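Local coordinates for protein leucine aminopeptidase (Parabacteroides distasonis, PDB 3TC8) that probably acts as a zinc-dependent aminopeptidase of the M28 peptidase family, possibly with glutaminyl-peptide cyclotransferase activity, at residues Y108-P113 with T163-T168; T208-Q213 with I266-E271. All coordinates share one frame; numbering follows the deposited sequence. Where two conformers were deposited one is given.

Contact 1. Residues Y108-P113 with T163-T168; sequences YSDHDP and TPEFVT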
loop_
_atom_site.group_PDB
_atom_site.type_symbol
_atom_site.label_atom_id
_atom_site.label_comp_id
_atom_site.label_asym_id
_atom_site.label_seq_id
_atom_site.Cartn_x
_atom_site.Cartn_y
_atom_site.Cartn_z
ATOM N N TYR A 108 -11.860 12.439 -4.632
ATOM C CA TYR A 108 -12.508 13.370 -3.736
ATOM C C TYR A 108 -11.555 13.774 -2.622
ATOM O O TYR A 108 -10.600 13.064 -2.318
ATOM C CB TYR A 108 -13.756 12.754 -3.078
ATOM C CG TYR A 108 -14.668 12.002 -3.996
ATOM C CD1 TYR A 108 -15.217 12.587 -5.125
ATOM C CD2 TYR A 108 -14.940 10.665 -3.776
ATOM C CE1 TYR A 108 -16.050 11.874 -5.960
ATOM C CE2 TYR A 108 -15.763 9.912 -4.630
ATOM C CZ TYR A 108 -16.290 10.536 -5.722
ATOM O OH TYR A 108 -17.130 9.813 -6.536
ATOM N N SER A 109 -11.807 14.920 -2.041
ATOM C CA SER A 109 -11.145 15.383 -0.812
ATOM C C SER A 109 -12.223 15.610 0.243
ATOM O O SER A 109 -12.456 16.717 0.697
ATOM C CB SER A 109 -10.318 16.624 -1.073
ATOM O OG SER A 109 -9.381 16.391 -2.104
ATOM N N ASP A 110 -12.913 14.509 0.592
ATOM C CA ASP A 110 -14.190 14.609 1.287
ATOM C C ASP A 110 -14.095 14.890 2.771
ATOM O O ASP A 110 -15.114 15.136 3.373
ATOM C CB ASP A 110 -15.085 13.401 0.984
ATOM C CG ASP A 110 -14.421 12.025 1.176
ATOM O OD1 ASP A 110 -13.230 11.840 0.843
ATOM O OD2 ASP A 110 -15.170 11.094 1.615
ATOM N N HIS A 111 -12.873 14.951 3.289
ATOM C CA HIS A 111 -12.618 15.421 4.627
ATOM C C HIS A 111 -11.971 16.806 4.661
ATOM O O HIS A 111 -11.607 17.329 5.719
ATOM C CB HIS A 111 -11.807 14.430 5.429
ATOM C CG HIS A 111 -12.594 13.228 5.805
ATOM N ND1 HIS A 111 -13.200 13.111 7.028
ATOM C CD2 HIS A 111 -12.936 12.121 5.110
ATOM C CE1 HIS A 111 -13.897 11.985 7.058
ATOM N NE2 HIS A 111 -13.715 11.335 5.927
ATOM N N ASP A 112 -11.844 17.456 3.515
ATOM C CA ASP A 112 -11.264 18.783 3.450
ATOM C C ASP A 112 -12.130 19.745 4.242
ATOM O O ASP A 112 -13.345 19.697 4.163
ATOM C CB ASP A 112 -11.097 19.293 2.006
ATOM C CG ASP A 112 -10.044 20.341 1.902
ATOM O OD1 ASP A 112 -10.353 21.528 2.157
ATOM O OD2 ASP A 112 -8.894 19.957 1.607
ATOM N N PRO A 113 -11.510 20.693 4.974
ATOM C CA PRO A 113 -12.329 21.708 5.648
ATOM C C PRO A 113 -13.129 22.595 4.668
ATOM O O PRO A 113 -14.148 23.167 5.090
ATOM C CB PRO A 113 -11.327 22.557 6.418
ATOM C CG PRO A 113 -10.054 21.928 6.226
ATOM C CD PRO A 113 -10.073 20.805 5.306
ATOM N N THR A 163 -17.503 5.239 -1.087
ATOM C CA THR A 163 -18.544 6.242 -0.875
ATOM C C THR A 163 -17.980 7.438 -0.123
ATOM O O THR A 163 -17.440 7.277 0.983
ATOM C CB THR A 163 -19.698 5.652 -0.053
ATOM O OG1 THR A 163 -20.163 4.469 -0.715
ATOM C CG2 THR A 163 -20.829 6.671 0.108
ATOM N N PRO A 164 -18.171 8.667 -0.643
ATOM C CA PRO A 164 -17.663 9.835 0.078
ATOM C C PRO A 164 -18.633 10.337 1.146
ATOM O O PRO A 164 -19.833 10.019 1.150
ATOM C CB PRO A 164 -17.479 10.861 -1.031
ATOM C CG PRO A 164 -18.495 10.496 -2.027
ATOM C CD PRO A 164 -18.609 9.009 -2.000
ATOM N N GLU A 165 -18.114 11.191 2.002
ATOM C CA GLU A 165 -18.876 11.717 3.120
ATOM C C GLU A 165 -20.140 12.432 2.696
ATOM O O GLU A 165 -21.109 12.429 3.431
ATOM C CB GLU A 165 -18.022 12.671 3.942
ATOM C CG GLU A 165 -16.839 12.004 4.625
ATOM C CD GLU A 165 -17.267 10.984 5.672
ATOM O OE1 GLU A 165 -17.715 11.422 6.715
ATOM O OE2 GLU A 165 -17.166 9.761 5.420
ATOM N N PHE A 166 -20.141 13.027 1.495
ATOM C CA PHE A 166 -21.285 13.815 1.034
ATOM C C PHE A 166 -22.335 12.987 0.327
ATOM O O PHE A 166 -23.347 13.556 -0.112
ATOM C CB PHE A 166 -20.773 14.990 0.150
ATOM C CG PHE A 166 -19.920 14.569 -1.019
ATOM C CD1 PHE A 166 -20.469 14.087 -2.178
ATOM C CD2 PHE A 166 -18.550 14.701 -0.971
ATOM C CE1 PHE A 166 -19.688 13.719 -3.249
ATOM C CE2 PHE A 166 -17.741 14.337 -2.042
ATOM C CZ PHE A 166 -18.301 13.840 -3.196
ATOM N N VAL A 167 -22.158 11.674 0.220
ATOM C CA VAL A 167 -23.171 10.787 -0.339
ATOM C C VAL A 167 -23.834 10.018 0.784
ATOM O O VAL A 167 -23.183 9.374 1.586
ATOM C CB VAL A 167 -22.523 9.810 -1.362
ATOM C CG1 VAL A 167 -23.425 8.631 -1.735
ATOM C CG2 VAL A 167 -22.097 10.573 -2.637
ATOM N N THR A 168 -25.165 10.090 0.846
ATOM C CA THR A 168 -25.941 9.449 1.905
ATOM C C THR A 168 -26.274 7.986 1.649
ATOM O O THR A 168 -26.402 7.234 2.610
ATOM C CB THR A 168 -27.219 10.253 2.194
ATOM O OG1 THR A 168 -27.998 10.293 1.002
ATOM C CG2 THR A 168 -26.925 11.655 2.699
HETATM O O HOH W 1 -14.702 8.658 5.217
#
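Two loops beside the zinc site of this M28 peptidase fold meet here, and Asp110 and Glu165 make the polar join. Each loop holds a type I beta turn, Ser109 to Asp112 and Pro164 to Val167. The backbone N of Glu165 donates to Asp110 OD2 over 3.0 Å, with 152° at the hydrogen. OD2 takes this bond on its anti lone pair. A chi1 of 51° sets Asp110 CG between its backbone N and carbonyl carbon, facing the Pro164-Glu165 backbone. OD1 forms a salt bridge with Arg106, so both carboxylate oxygens are held. Glu165 OE2 lies 4.5 Å from Asp110 OD2; Arg106 probably offsets this like-charge approach. Water 1 joins His111 NE2, in the imidazole plane, to Glu165 OE2.

The apolar half gathers round Tyr108. The edge of Phe166 points at the Tyr108 face in a T-shaped stack, planes at 84°, with CZ 3.8 Å from Tyr108 CD1. Pro164 CG makes a CH-pi contact over that ring, 4.2 Å from its centroid. Tyr108 OH is hydrogen-bonded to Tyr75 OH.

The Asp110 side chain is about 4 Å from that of His281, a zinc ligand. Segment 108-113 is in the loop from strand 96-102 to helix 125-144, and segment 163-168 in that from strand 150-156 to helix 177-184.

Contact 2. Residues T208-Q213 with I266-E271; sequences TFFKEQ and INYDPE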
loop_
_atom_site.group_PDB
_atom_site.type_symbol
_atom_site.label_atom_id
_atom_site.label_comp_id
_atom_site.label_asym_id
_atom_site.label_seq_id
_atom_site.Cartn_x
_atom_site.Cartn_y
_atom_site.Cartn_z
ATOM N N THR A 208 3.051 7.108 13.083
ATOM C CA THR A 208 2.994 6.128 14.148
ATOM C C THR A 208 2.220 4.912 13.684
ATOM O O THR A 208 1.019 5.004 13.456
ATOM C CB THR A 208 2.405 6.736 15.420
ATOM O OG1 THR A 208 1.135 7.339 15.177
ATOM C CG2 THR A 208 3.337 7.765 16.033
ATOM N N PHE A 209 2.925 3.787 13.586
ATOM C CA PHE A 209 2.352 2.533 13.164
ATOM C C PHE A 209 2.029 1.699 14.399
ATOM O O PHE A 209 2.936 1.234 15.110
ATOM C CB PHE A 209 3.319 1.745 12.265
ATOM C CG PHE A 209 3.945 2.571 11.158
ATOM C CD1 PHE A 209 3.205 3.393 10.334
ATOM C CD2 PHE A 209 5.319 2.494 10.924
ATOM C CE1 PHE A 209 3.779 4.123 9.316
ATOM C CE2 PHE A 209 5.896 3.213 9.891
ATOM C CZ PHE A 209 5.150 4.033 9.100
ATOM N N PHE A 210 0.729 1.549 14.692
ATOM C CA PHE A 210 0.281 0.725 15.797
ATOM C C PHE A 210 -0.043 -0.670 15.269
ATOM O O PHE A 210 -0.138 -0.929 14.069
ATOM C CB PHE A 210 -0.964 1.373 16.436
ATOM C CG PHE A 210 -0.689 2.578 17.287
ATOM C CD1 PHE A 210 -0.404 3.817 16.731
ATOM C CD2 PHE A 210 -0.706 2.450 18.648
ATOM C CE1 PHE A 210 -0.165 4.899 17.520
ATOM C CE2 PHE A 210 -0.445 3.560 19.457
ATOM C CZ PHE A 210 -0.194 4.764 18.892
ATOM N N LYS A 211 -0.193 -1.601 16.212
ATOM C CA LYS A 211 -0.532 -2.975 15.835
ATOM C C LYS A 211 -2.043 -3.011 15.518
ATOM O O LYS A 211 -2.896 -2.901 16.427
ATOM C CB LYS A 211 -0.159 -3.935 16.955
ATOM C CG LYS A 211 1.312 -3.903 17.297
ATOM C CD LYS A 211 1.636 -4.859 18.407
ATOM C CE LYS A 211 3.024 -4.753 18.896
ATOM N NZ LYS A 211 3.232 -5.705 20.055
ATOM N N GLU A 212 -2.370 -3.096 14.234
ATOM C CA GLU A 212 -3.756 -2.923 13.814
ATOM C C GLU A 212 -4.583 -4.171 14.143
ATOM O O GLU A 212 -4.087 -5.280 14.103
ATOM C CB GLU A 212 -3.701 -2.541 12.321
ATOM C CG GLU A 212 -5.024 -2.221 11.668
ATOM C CD GLU A 212 -5.854 -3.417 11.268
ATOM O OE1 GLU A 212 -5.254 -4.413 10.807
ATOM O OE2 GLU A 212 -7.115 -3.350 11.413
ATOM N N GLN A 213 -5.856 -3.971 14.449
ATOM C CA GLN A 213 -6.656 -5.077 15.024
ATOM C C GLN A 213 -6.886 -6.236 14.081
ATOM O O GLN A 213 -6.734 -7.383 14.486
ATOM C CB GLN A 213 -8.010 -4.581 15.527
ATOM C CG GLN A 213 -7.913 -3.801 16.782
ATOM C CD GLN A 213 -7.385 -4.588 17.930
ATOM O OE1 GLN A 213 -7.754 -5.737 18.119
ATOM N NE2 GLN A 213 -6.400 -4.010 18.627
ATOM N N ILE A 266 0.497 1.112 8.792
ATOM C CA ILE A 266 -0.284 2.305 8.455
ATOM C C ILE A 266 -0.230 3.305 9.568
ATOM O O ILE A 266 -0.362 2.953 10.737
ATOM C CB ILE A 266 -1.753 1.921 8.081
ATOM C CG1 ILE A 266 -2.576 3.173 7.767
ATOM C CG2 ILE A 266 -2.428 1.071 9.143
ATOM C CD1 ILE A 266 -3.906 2.879 7.080
ATOM N N ASN A 267 -0.038 4.559 9.214
ATOM C CA ASN A 267 -0.066 5.645 10.195
ATOM C C ASN A 267 -1.467 5.737 10.822
ATOM O O ASN A 267 -2.455 5.967 10.118
ATOM C CB ASN A 267 0.346 6.916 9.445
ATOM C CG ASN A 267 0.603 8.113 10.354
ATOM O OD1 ASN A 267 0.533 8.022 11.599
ATOM N ND2 ASN A 267 0.904 9.251 9.724
ATOM N N TYR A 268 -1.541 5.562 12.139
ATOM C CA TYR A 268 -2.753 5.644 12.901
ATOM C C TYR A 268 -2.540 6.595 14.052
ATOM O O TYR A 268 -1.525 6.540 14.738
ATOM C CB TYR A 268 -3.110 4.261 13.465
ATOM C CG TYR A 268 -4.281 4.226 14.408
ATOM C CD1 TYR A 268 -5.586 4.311 13.942
ATOM C CD2 TYR A 268 -4.085 4.027 15.768
ATOM C CE1 TYR A 268 -6.676 4.251 14.822
ATOM C CE2 TYR A 268 -5.152 3.965 16.651
ATOM C CZ TYR A 268 -6.445 4.064 16.181
ATOM O OH TYR A 268 -7.529 3.994 17.031
ATOM N N ASP A 269 -3.540 7.430 14.316
ATOM C CA ASP A 269 -3.529 8.356 15.444
ATOM C C ASP A 269 -4.686 8.061 16.363
ATOM O O ASP A 269 -5.798 8.376 15.978
ATOM C CB ASP A 269 -3.669 9.759 14.930
ATOM C CG ASP A 269 -3.603 10.812 16.052
ATOM O OD1 ASP A 269 -3.685 10.449 17.266
ATOM O OD2 ASP A 269 -3.467 11.967 15.672
ATOM N N PRO A 270 -4.454 7.490 17.577
ATOM C CA PRO A 270 -5.553 7.013 18.484
ATOM C C PRO A 270 -6.459 8.082 19.060
ATOM O O PRO A 270 -7.518 7.775 19.649
ATOM C CB PRO A 270 -4.799 6.399 19.659
ATOM C CG PRO A 270 -3.375 6.858 19.499
ATOM C CD PRO A 270 -3.123 7.117 18.088
ATOM N N GLU A 271 -6.034 9.297 18.853
ATOM C CA GLU A 271 -6.719 10.493 19.359
ATOM C C GLU A 271 -7.269 11.415 18.225
ATOM O O GLU A 271 -7.953 12.393 18.547
ATOM C CB GLU A 271 -5.778 11.274 20.304
ATOM C CG GLU A 271 -4.966 10.438 21.351
ATOM C CD GLU A 271 -5.800 9.631 22.387
ATOM O OE1 GLU A 271 -6.957 10.018 22.756
ATOM O OE2 GLU A 271 -5.227 8.631 22.885
HETATM O O HOH W 2 0.176 9.617 13.712
HETATM O O HOH W 3 0.231 -0.435 11.417
HETATM O O HOH W 4 -1.556 1.512 12.766
#
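Thr208 and the backbone of Tyr268 are joined twice. Tyr268 N donates to Thr208 O at 2.9 Å. Thr208 OG1 donates to Tyr268 O at 2.8 Å; chi1 of 54° sets this hydroxyl between the backbone N and the carbonyl carbon. Thr208 N donates a hydrogen bond to Asn267 OD1 at 3.1 Å, nearly straight at 175°, from above the amide carbonyl plane. Water 2 donates to both Thr208 OG1 and Asn267 OD1.

Next to these bonds the edge of Tyr268 meets the face of Phe210 in an offset T-shaped pair, planes at 79°. Tyr268 CD2 is 3.8 Å from Phe210 CD1. Pro270 CD lies 3.7 Å from Phe210 CE1. An alanine at Phe210 would probably leave Tyr268 and Pro270 without their ring partner and open a gap between the two segments.

The contact joins the short strand 209-211 to the loop that leaves 262-266, an outermost strand of the mixed central sheet. Water 4 accepts from Phe210 N and lies 2.8 Å from Ile266 O. Phe209 CD1 comes edge-on to Ile266 C, 3.5 Å away.

Further out, Phe209 packs edge-to-face with Phe239 and is hydrogen-bonded through its backbone to Tyr238 and Ile240. Asp269 OD1 accepts from Glu271 N in an Asx turn.

Contact 1 and contact 2 follow one another along the chain and do not touch; their nearest atoms are about 13 Å apart. Both are partly buried. Contact 1 lies further out: its centre is about 21 Å from the centre of the chain, against about 15 Å for that of contact 2. They hold different elements: contact 1 joins two loops that follow inner strands of the sheet, while contact 2 ties a short strand to the loop after an outermost one. Each has an edge-to-face aromatic pair, offset in contact 2. Contact 1 relies on carboxylates, with one direct hydrogen bond, whereas contact 2 has three between uncharged groups. The zinc is nearly as close to each, about 7 Å from the Asp110 side chain and 8 Å from that of Ile266.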